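Local coordinates for tail spike protein (Acinetobacter phage vB_AbaP_AS12, PDB 6EU4) that probably recognises, and may degrade, the capsular polysaccharide of its Acinetobacter baumannii host as the trimeric spike of the phage tail, at residues E92-K97 with Q110-S115; F315-V318 with T323-T326; Q335-A340 with V345-F350. All coordinates share one frame; numbering follows the deposited sequence.

Contact 1: residues E92-K97 with Q110-S115; sequences EHAGAK and QKVLIS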
loop_
_atom_site.group_PDB
_atom_site.type_symbol
_atom_site.label_atom_id
_atom_site.label_comp_id
_atom_site.label_asym_id
_atom_site.label_seq_id
_atom_site.Cartn_x
_atom_site.Cartn_y
_atom_site.Cartn_z
ATOM N N GLU A 92 37.189 -11.353 -17.500
ATOM C CA GLU A 92 38.437 -12.101 -17.647
ATOM C C GLU A 92 38.636 -12.623 -19.065
ATOM O O GLU A 92 39.774 -12.707 -19.538
ATOM C CB GLU A 92 38.472 -13.300 -16.675
ATOM C CG GLU A 92 38.432 -12.983 -15.206
ATOM C CD GLU A 92 36.997 -12.875 -14.669
ATOM O OE1 GLU A 92 36.328 -11.873 -14.968
ATOM O OE2 GLU A 92 36.551 -13.795 -13.954
ATOM N N HIS A 93 37.550 -13.000 -19.752
ATOM C CA HIS A 93 37.668 -13.558 -21.097
ATOM C C HIS A 93 38.167 -12.533 -22.104
ATOM O O HIS A 93 38.650 -12.916 -23.176
ATOM C CB HIS A 93 36.325 -14.127 -21.554
ATOM C CG HIS A 93 35.926 -15.371 -20.820
ATOM N ND1 HIS A 93 34.922 -15.394 -19.876
ATOM C CD2 HIS A 93 36.421 -16.629 -20.876
ATOM C CE1 HIS A 93 34.805 -16.619 -19.394
ATOM N NE2 HIS A 93 35.708 -17.387 -19.980
ATOM N N ALA A 94 38.065 -11.251 -21.779
ATOM C CA ALA A 94 38.546 -10.177 -22.634
ATOM C C ALA A 94 39.834 -9.563 -22.104
ATOM O O ALA A 94 40.320 -8.578 -22.672
ATOM C CB ALA A 94 37.466 -9.102 -22.774
ATOM N N GLY A 95 40.405 -10.117 -21.035
ATOM C CA GLY A 95 41.672 -9.643 -20.507
ATOM C C GLY A 95 41.603 -8.856 -19.214
ATOM O O GLY A 95 42.615 -8.244 -18.828
ATOM N N ALA A 96 40.458 -8.836 -18.538
ATOM C CA ALA A 96 40.387 -8.221 -17.222
ATOM C C ALA A 96 41.190 -9.051 -16.232
ATOM O O ALA A 96 41.471 -10.227 -16.460
ATOM C CB ALA A 96 38.943 -8.116 -16.733
ATOM N N LYS A 97 41.554 -8.431 -15.120
ATOM C CA LYS A 97 42.153 -9.151 -14.000
ATOM C C LYS A 97 41.291 -8.970 -12.762
ATOM O O LYS A 97 40.698 -7.909 -12.546
ATOM C CB LYS A 97 43.596 -8.684 -13.727
ATOM C CG LYS A 97 44.552 -9.034 -14.862
ATOM C CD LYS A 97 46.014 -8.819 -14.483
ATOM C CE LYS A 97 46.918 -9.001 -15.689
ATOM N NZ LYS A 97 48.351 -8.850 -15.323
ATOM N N GLN A 110 34.618 -3.114 -20.873
ATOM C CA GLN A 110 33.789 -2.470 -21.877
ATOM C C GLN A 110 33.470 -3.427 -23.017
ATOM O O GLN A 110 32.330 -3.470 -23.499
ATOM C CB GLN A 110 34.486 -1.210 -22.396
ATOM C CG GLN A 110 33.581 -0.335 -23.232
ATOM C CD GLN A 110 32.355 0.099 -22.455
ATOM O OE1 GLN A 110 32.442 0.935 -21.548
ATOM N NE2 GLN A 110 31.216 -0.516 -22.759
ATOM N N LYS A 111 34.461 -4.217 -23.446
ATOM C CA LYS A 111 34.229 -5.177 -24.523
ATOM C C LYS A 111 33.131 -6.173 -24.168
ATOM O O LYS A 111 32.287 -6.491 -25.016
ATOM C CB LYS A 111 35.523 -5.916 -24.856
ATOM C CG LYS A 111 36.525 -5.064 -25.625
ATOM C CD LYS A 111 37.825 -5.780 -25.807
ATOM C CE LYS A 111 38.805 -4.904 -26.570
ATOM N NZ LYS A 111 40.131 -5.543 -26.701
ATOM N N VAL A 112 33.122 -6.690 -22.936
ATOM C CA VAL A 112 32.111 -7.709 -22.650
ATOM C C VAL A 112 30.744 -7.061 -22.446
ATOM O O VAL A 112 29.721 -7.669 -22.772
ATOM C CB VAL A 112 32.484 -8.612 -21.453
ATOM C CG1 VAL A 112 33.800 -9.349 -21.720
ATOM C CG2 VAL A 112 32.536 -7.851 -20.155
ATOM N N LEU A 113 30.694 -5.819 -21.957
ATOM C CA LEU A 113 29.402 -5.169 -21.744
ATOM C C LEU A 113 28.646 -4.915 -23.042
ATOM O O LEU A 113 27.412 -4.819 -23.018
ATOM C CB LEU A 113 29.582 -3.845 -20.998
ATOM C CG LEU A 113 30.040 -3.980 -19.551
ATOM C CD1 LEU A 113 30.090 -2.619 -18.884
ATOM C CD2 LEU A 113 29.145 -4.927 -18.759
ATOM N N ILE A 114 29.337 -4.801 -24.167
ATOM C CA ILE A 114 28.660 -4.569 -25.444
ATOM C C ILE A 114 28.740 -5.789 -26.360
ATOM O O ILE A 114 28.484 -5.676 -27.553
ATOM C CB ILE A 114 29.195 -3.311 -26.144
ATOM C CG1 ILE A 114 30.685 -3.458 -26.473
ATOM C CG2 ILE A 114 28.927 -2.118 -25.271
ATOM C CD1 ILE A 114 31.231 -2.336 -27.362
ATOM N N SER A 115 29.069 -6.959 -25.812
ATOM C CA SER A 115 29.245 -8.175 -26.606
ATOM C C SER A 115 27.928 -8.862 -26.954
ATOM O O SER A 115 27.905 -9.730 -27.835
ATOM C CB SER A 115 30.094 -9.183 -25.836
ATOM O OG SER A 115 29.380 -9.615 -24.688
HETATM O O HOH W 1 40.863 -6.321 -24.018
#

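Contact 2: residues F315-V318 with T323-T326; sequences FKIV and TMVT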
loop_
_atom_site.group_PDB
_atom_site.type_symbol
_atom_site.label_atom_id
_atom_site.label_comp_id
_atom_site.label_asym_id
_atom_site.label_seq_id
_atom_site.Cartn_x
_atom_site.Cartn_y
_atom_site.Cartn_z
ATOM N N PHE A 315 13.665 13.848 1.872
ATOM C CA PHE A 315 12.975 13.703 0.593
ATOM C C PHE A 315 12.655 15.068 0.011
ATOM O O PHE A 315 11.952 15.875 0.639
ATOM C CB PHE A 315 11.651 12.947 0.755
ATOM C CG PHE A 315 11.749 11.653 1.525
ATOM C CD1 PHE A 315 12.260 10.509 0.923
ATOM C CD2 PHE A 315 11.240 11.549 2.819
ATOM C CE1 PHE A 315 12.322 9.315 1.623
ATOM C CE2 PHE A 315 11.313 10.363 3.528
ATOM C CZ PHE A 315 11.844 9.240 2.929
ATOM N N LYS A 316 13.115 15.302 -1.202
ATOM C CA LYS A 316 12.700 16.440 -2.008
ATOM C C LYS A 316 11.881 15.864 -3.158
ATOM O O LYS A 316 12.411 15.105 -3.980
ATOM C CB LYS A 316 13.892 17.233 -2.519
ATOM C CG LYS A 316 13.472 18.363 -3.449
ATOM C CD LYS A 316 14.672 19.166 -3.961
ATOM C CE LYS A 316 14.242 20.289 -4.841
ATOM N NZ LYS A 316 15.440 21.081 -5.309
ATOM N N ILE A 317 10.588 16.196 -3.197
ATOM C CA ILE A 317 9.646 15.571 -4.132
ATOM C C ILE A 317 8.889 16.673 -4.853
ATOM O O ILE A 317 8.055 17.368 -4.255
ATOM C CB ILE A 317 8.696 14.599 -3.418
ATOM C CG1 ILE A 317 9.534 13.576 -2.634
ATOM C CG2 ILE A 317 7.804 13.903 -4.437
ATOM C CD1 ILE A 317 8.748 12.450 -1.982
ATOM N N VAL A 318 9.178 16.830 -6.139
ATOM C CA VAL A 318 8.693 17.937 -6.943
ATOM C C VAL A 318 7.922 17.381 -8.139
ATOM O O VAL A 318 8.428 16.522 -8.869
ATOM C CB VAL A 318 9.862 18.836 -7.387
ATOM C CG1 VAL A 318 9.389 19.917 -8.313
ATOM C CG2 VAL A 318 10.546 19.438 -6.143
ATOM N N THR A 323 4.039 6.893 -3.291
ATOM C CA THR A 323 3.512 6.191 -2.128
ATOM C C THR A 323 4.670 5.511 -1.423
ATOM O O THR A 323 5.447 4.795 -2.072
ATOM C CB THR A 323 2.480 5.120 -2.505
ATOM O OG1 THR A 323 1.367 5.702 -3.190
ATOM C CG2 THR A 323 1.950 4.426 -1.260
HETATM N N MSE A 324 4.772 5.724 -0.107
HETATM C CA MSE A 324 5.780 5.091 0.725
HETATM C C MSE A 324 5.080 4.128 1.674
HETATM O O MSE A 324 4.294 4.553 2.523
HETATM C CB MSE A 324 6.579 6.131 1.521
HETATM C CG MSE A 324 7.189 7.189 0.698
HETATM SE SE MSE A 324 8.330 8.281 1.859
HETATM C CE MSE A 324 8.700 9.666 0.561
ATOM N N VAL A 325 5.349 2.839 1.523
ATOM C CA VAL A 325 4.665 1.787 2.268
ATOM C C VAL A 325 5.659 1.197 3.264
ATOM O O VAL A 325 6.620 0.525 2.870
ATOM C CB VAL A 325 4.112 0.703 1.332
ATOM C CG1 VAL A 325 3.227 -0.255 2.103
ATOM C CG2 VAL A 325 3.343 1.332 0.200
ATOM N N THR A 326 5.405 1.430 4.547
ATOM C CA THR A 326 6.219 0.937 5.659
ATOM C C THR A 326 7.712 1.233 5.460
ATOM O O THR A 326 8.567 0.371 5.676
ATOM C CB THR A 326 5.988 -0.567 5.900
ATOM O OG1 THR A 326 4.813 -1.030 5.214
ATOM C CG2 THR A 326 5.743 -0.831 7.381
#

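Contact 3: residues Q335-A340 with V345-F350; sequences QNFLYA and VNISNF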
loop_
_atom_site.group_PDB
_atom_site.type_symbol
_atom_site.label_atom_id
_atom_site.label_comp_id
_atom_site.label_asym_id
_atom_site.label_seq_id
_atom_site.Cartn_x
_atom_site.Cartn_y
_atom_site.Cartn_z
ATOM N N GLN A 335 16.726 20.229 7.374
ATOM C CA GLN A 335 15.770 21.312 7.573
ATOM C C GLN A 335 14.340 20.833 7.368
ATOM O O GLN A 335 13.431 21.267 8.081
ATOM C CB GLN A 335 16.079 22.472 6.638
ATOM C CG GLN A 335 15.219 23.697 6.916
ATOM C CD GLN A 335 15.525 24.817 5.940
ATOM O OE1 GLN A 335 16.687 25.161 5.732
ATOM N NE2 GLN A 335 14.492 25.357 5.307
ATOM N N ASN A 336 14.114 19.966 6.387
ATOM C CA ASN A 336 12.810 19.351 6.176
ATOM C C ASN A 336 12.951 17.839 6.192
ATOM O O ASN A 336 13.966 17.294 5.751
ATOM C CB ASN A 336 12.172 19.705 4.814
ATOM C CG ASN A 336 12.077 21.207 4.519
ATOM O OD1 ASN A 336 12.350 21.612 3.388
ATOM N ND2 ASN A 336 11.647 22.017 5.479
ATOM N N PHE A 337 11.901 17.166 6.659
ATOM C CA PHE A 337 11.775 15.732 6.435
ATOM C C PHE A 337 11.323 15.490 5.002
ATOM O O PHE A 337 11.992 14.784 4.246
ATOM C CB PHE A 337 10.801 15.134 7.452
ATOM C CG PHE A 337 10.497 13.667 7.265
ATOM C CD1 PHE A 337 11.252 12.697 7.910
ATOM C CD2 PHE A 337 9.397 13.274 6.518
ATOM C CE1 PHE A 337 10.947 11.359 7.772
ATOM C CE2 PHE A 337 9.082 11.949 6.353
ATOM C CZ PHE A 337 9.848 10.976 6.996
ATOM N N LEU A 338 10.226 16.132 4.605
ATOM C CA LEU A 338 9.697 16.071 3.257
ATOM C C LEU A 338 9.495 17.495 2.779
ATOM O O LEU A 338 8.803 18.285 3.437
ATOM C CB LEU A 338 8.377 15.318 3.204
ATOM C CG LEU A 338 7.613 15.430 1.868
ATOM C CD1 LEU A 338 8.405 14.827 0.722
ATOM C CD2 LEU A 338 6.249 14.747 2.021
ATOM N N TYR A 339 10.123 17.823 1.663
ATOM C CA TYR A 339 9.763 18.987 0.869
ATOM C C TYR A 339 8.924 18.497 -0.308
ATOM O O TYR A 339 9.413 17.727 -1.136
ATOM C CB TYR A 339 11.008 19.722 0.373
ATOM C CG TYR A 339 10.661 20.887 -0.510
ATOM C CD1 TYR A 339 10.377 22.123 0.038
ATOM C CD2 TYR A 339 10.594 20.748 -1.895
ATOM C CE1 TYR A 339 10.040 23.215 -0.770
ATOM C CE2 TYR A 339 10.268 21.826 -2.708
ATOM C CZ TYR A 339 9.977 23.049 -2.135
ATOM O OH TYR A 339 9.635 24.130 -2.925
ATOM N N ALA A 340 7.671 18.945 -0.384
ATOM C CA ALA A 340 6.738 18.530 -1.431
ATOM C C ALA A 340 6.235 19.777 -2.135
ATOM O O ALA A 340 5.642 20.659 -1.499
ATOM C CB ALA A 340 5.559 17.741 -0.865
ATOM N N VAL A 345 1.930 12.788 -2.030
ATOM C CA VAL A 345 2.752 11.824 -1.300
ATOM C C VAL A 345 1.893 11.204 -0.205
ATOM O O VAL A 345 1.383 11.911 0.674
ATOM C CB VAL A 345 4.017 12.479 -0.718
ATOM C CG1 VAL A 345 4.963 11.429 -0.167
ATOM C CG2 VAL A 345 4.734 13.333 -1.775
ATOM N N ASN A 346 1.722 9.892 -0.265
ATOM C CA ASN A 346 1.033 9.140 0.775
ATOM C C ASN A 346 2.091 8.371 1.532
ATOM O O ASN A 346 2.757 7.509 0.951
ATOM C CB ASN A 346 0.004 8.188 0.188
ATOM C CG ASN A 346 -0.825 7.511 1.265
ATOM O OD1 ASN A 346 -0.545 7.629 2.466
ATOM N ND2 ASN A 346 -1.897 6.865 0.848
ATOM N N ILE A 347 2.263 8.693 2.805
ATOM C CA ILE A 347 3.274 8.059 3.653
ATOM C C ILE A 347 2.514 7.167 4.629
ATOM O O ILE A 347 1.875 7.670 5.565
ATOM C CB ILE A 347 4.134 9.098 4.383
ATOM C CG1 ILE A 347 4.768 10.081 3.368
ATOM C CG2 ILE A 347 5.185 8.419 5.194
ATOM C CD1 ILE A 347 5.629 11.131 3.982
ATOM N N SER A 348 2.568 5.851 4.427
ATOM C CA SER A 348 1.740 4.911 5.179
ATOM C C SER A 348 2.620 4.070 6.095
ATOM O O SER A 348 3.544 3.387 5.634
ATOM C CB SER A 348 0.915 4.011 4.248
ATOM O OG SER A 348 1.705 3.007 3.635
ATOM N N ASN A 349 2.325 4.121 7.395
ATOM C CA ASN A 349 3.014 3.298 8.394
ATOM C C ASN A 349 4.529 3.501 8.356
ATOM O O ASN A 349 5.303 2.553 8.445
ATOM C CB ASN A 349 2.639 1.831 8.181
ATOM C CG ASN A 349 2.817 0.979 9.410
ATOM O OD1 ASN A 349 3.257 1.443 10.452
ATOM N ND2 ASN A 349 2.447 -0.304 9.290
ATOM N N PHE A 350 4.948 4.758 8.263
ATOM C CA PHE A 350 6.360 5.112 8.382
ATOM C C PHE A 350 6.867 4.811 9.788
ATOM O O PHE A 350 6.109 4.739 10.761
ATOM C CB PHE A 350 6.577 6.597 8.054
ATOM C CG PHE A 350 7.967 6.917 7.586
ATOM C CD1 PHE A 350 8.309 6.745 6.259
ATOM C CD2 PHE A 350 8.938 7.384 8.473
ATOM C CE1 PHE A 350 9.583 7.009 5.799
ATOM C CE2 PHE A 350 10.225 7.663 8.018
ATOM C CZ PHE A 350 10.552 7.473 6.690
#

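Contact 1: residues E92-K97 with Q110-S115
Ala-94 CB rests against Val-112 CG1 at 3.8 Å, and this single methyl-to-methyl touch is the tight part of the contact. The short 3-10 turn 92-94 points the methyl toward helix 106-113. On the helix, Val-112 holds CG1 anti to its own carbonyl carbon, which puts that branch where Ala-94 arrives. Alanine's small side chain suits the spot, since Phe-74 and Pro-108 touch the same methyl. Lys-111 adds the root of its chain, with its CB 4.3 Å from Ala-94 CB.

Beyond that root the contact changes character. The extended lysine chain carries NZ past the alanine, and no direct bond crosses. Instead a water accepts from Lys-111 NZ at 2.9 Å and donates to Ala-94 O at 2.7 Å, while the same ammonium also bonds to Asp-72 O. Lysine suits this looser, wetter side: its methylenes can pack while its charge reaches polar partners. Two local features shape the ends. Gly-95, with a positive phi of 106°, lets the chain turn out of the 3-10 segment, and Ser-115 OG bonds back to Val-112 O at 2.8 Å where the helix finishes. Coming in the chain between strands 88-89 and 118-121, which pair in parallel, the helix is consistent with the N-terminal capping helix of a parallel beta-helix.

Contact 2: residues F315-V318 with T323-T326
Met-324, present as selenomethionine, lays its terminal methyl on the ring of Phe-315, and two kinds of interaction follow from this one approach. The first is a CH-pi contact: CE stands 3.6 Å from the centroid of the Phe-315 ring and only 7° off the ring normal, so the methyl sits over the middle of the face. The second is a Met-aromatic contact, in which SE lies 4.1 Å from the same centroid and is displaced toward the far end of the ring, coming within 3.8 Å of Phe-315 CZ. The chain of Met-324 is extended beyond CG (chi2 -173°, chi3 -171°), and this reach lets CE and SE lie over one face together. A long, unbranched methionine-type chain suits such a position well, the selenium standing in the place of sulfur.

Purely apolar packing completes the contact. Ile-317 points the same way as Phe-315 along its strand, and its CD1 meets Met-324 CE tip to tip at 3.8 Å. One methyl therefore serves both an aromatic face and an aliphatic tip.

No backbone hydrogen bond joins the two segments, and the CA atoms of Phe-315 and Met-324, the nearest pair, are 11.2 Å apart; the gap is bridged by side chains alone. Phe-315 also meets Trp-286, on a neighbouring strand of its own face, while Thr-323 and Thr-326 bond to threonines of neighbouring subunits. Long apolar residues reaching inward from two different faces are typical of the packed interior of a parallel beta-helix.

Contact 3: residues Q335-A340 with V345-F350
Phe-337 drives its ring edge at the face of Phe-350 across the interior of a parallel beta-helix, where segments 335-340 and 345-350 belong to different faces of the coil and share no hydrogen bond. The aromatic interaction is a T-shaped stack: the planes stand at 87° and the centroids are 5.2 Å apart. The two side chains come from opposite directions, and both hold CG anti to the backbone N, Phe-337 with chi1 at 175°. The chain turns a corner at Phe-337, from which this torsion carries the ring across the interior. Flat, wholly apolar phenylalanines suit the place, because one offers the weakly positive hydrogens of its rim and the other its electron-rich face. Each ring has further aromatic company: Phe-337 meets Phe-315 and Phe-373, and Phe-350 lies against Phe-388.

Aliphatic packing continues beside the ring pair. Leu-338 CD2 reaches Val-345 CG1 tip to tip at 4.2 Å, while Leu-338 and Ile-347 slide past each other in opposite directions. Branched side chains fit here, since strands favour beta-branched residues such as valine and isoleucine, and one branch of leucine, CD2, touches both. Ile-347 also ties the two groups together, for its CD1 lies at the edge of the Phe-337 ring, 4.3 Å from Phe-337 CE2.

Outside this core, Asn-349 adopts a positive phi of 56°, and its amide bonds to Asn-321 and Thr-323 of a neighbouring subunit. Within the stack, Phe-337 CZ hangs 3.4 Å above the Phe-350 plane, offset toward the rim and 3.5 Å from Phe-350 CE2.

The three contacts follow one another along the chain without overlap. Contact 1, near the N-terminal end of the coiled strands, has its centre about 39 Å from that of contact 2 and about 43 Å from that of contact 3. Contacts 2 and 3 touch, with centres about 6 Å apart, and use the same two faces of the beta-helix: strand 336-341 pairs in parallel with 311-318, and 344-348 with 321-334. The probable hydrogen bond from Ile-317 N to Tyr-339 O, 2.8 Å, joins them. Thus contact 1 seats a helix where the coil begins, while contacts 2 and 3 fill successive levels of its interior, consistent with an elongated, rigid trimeric spike.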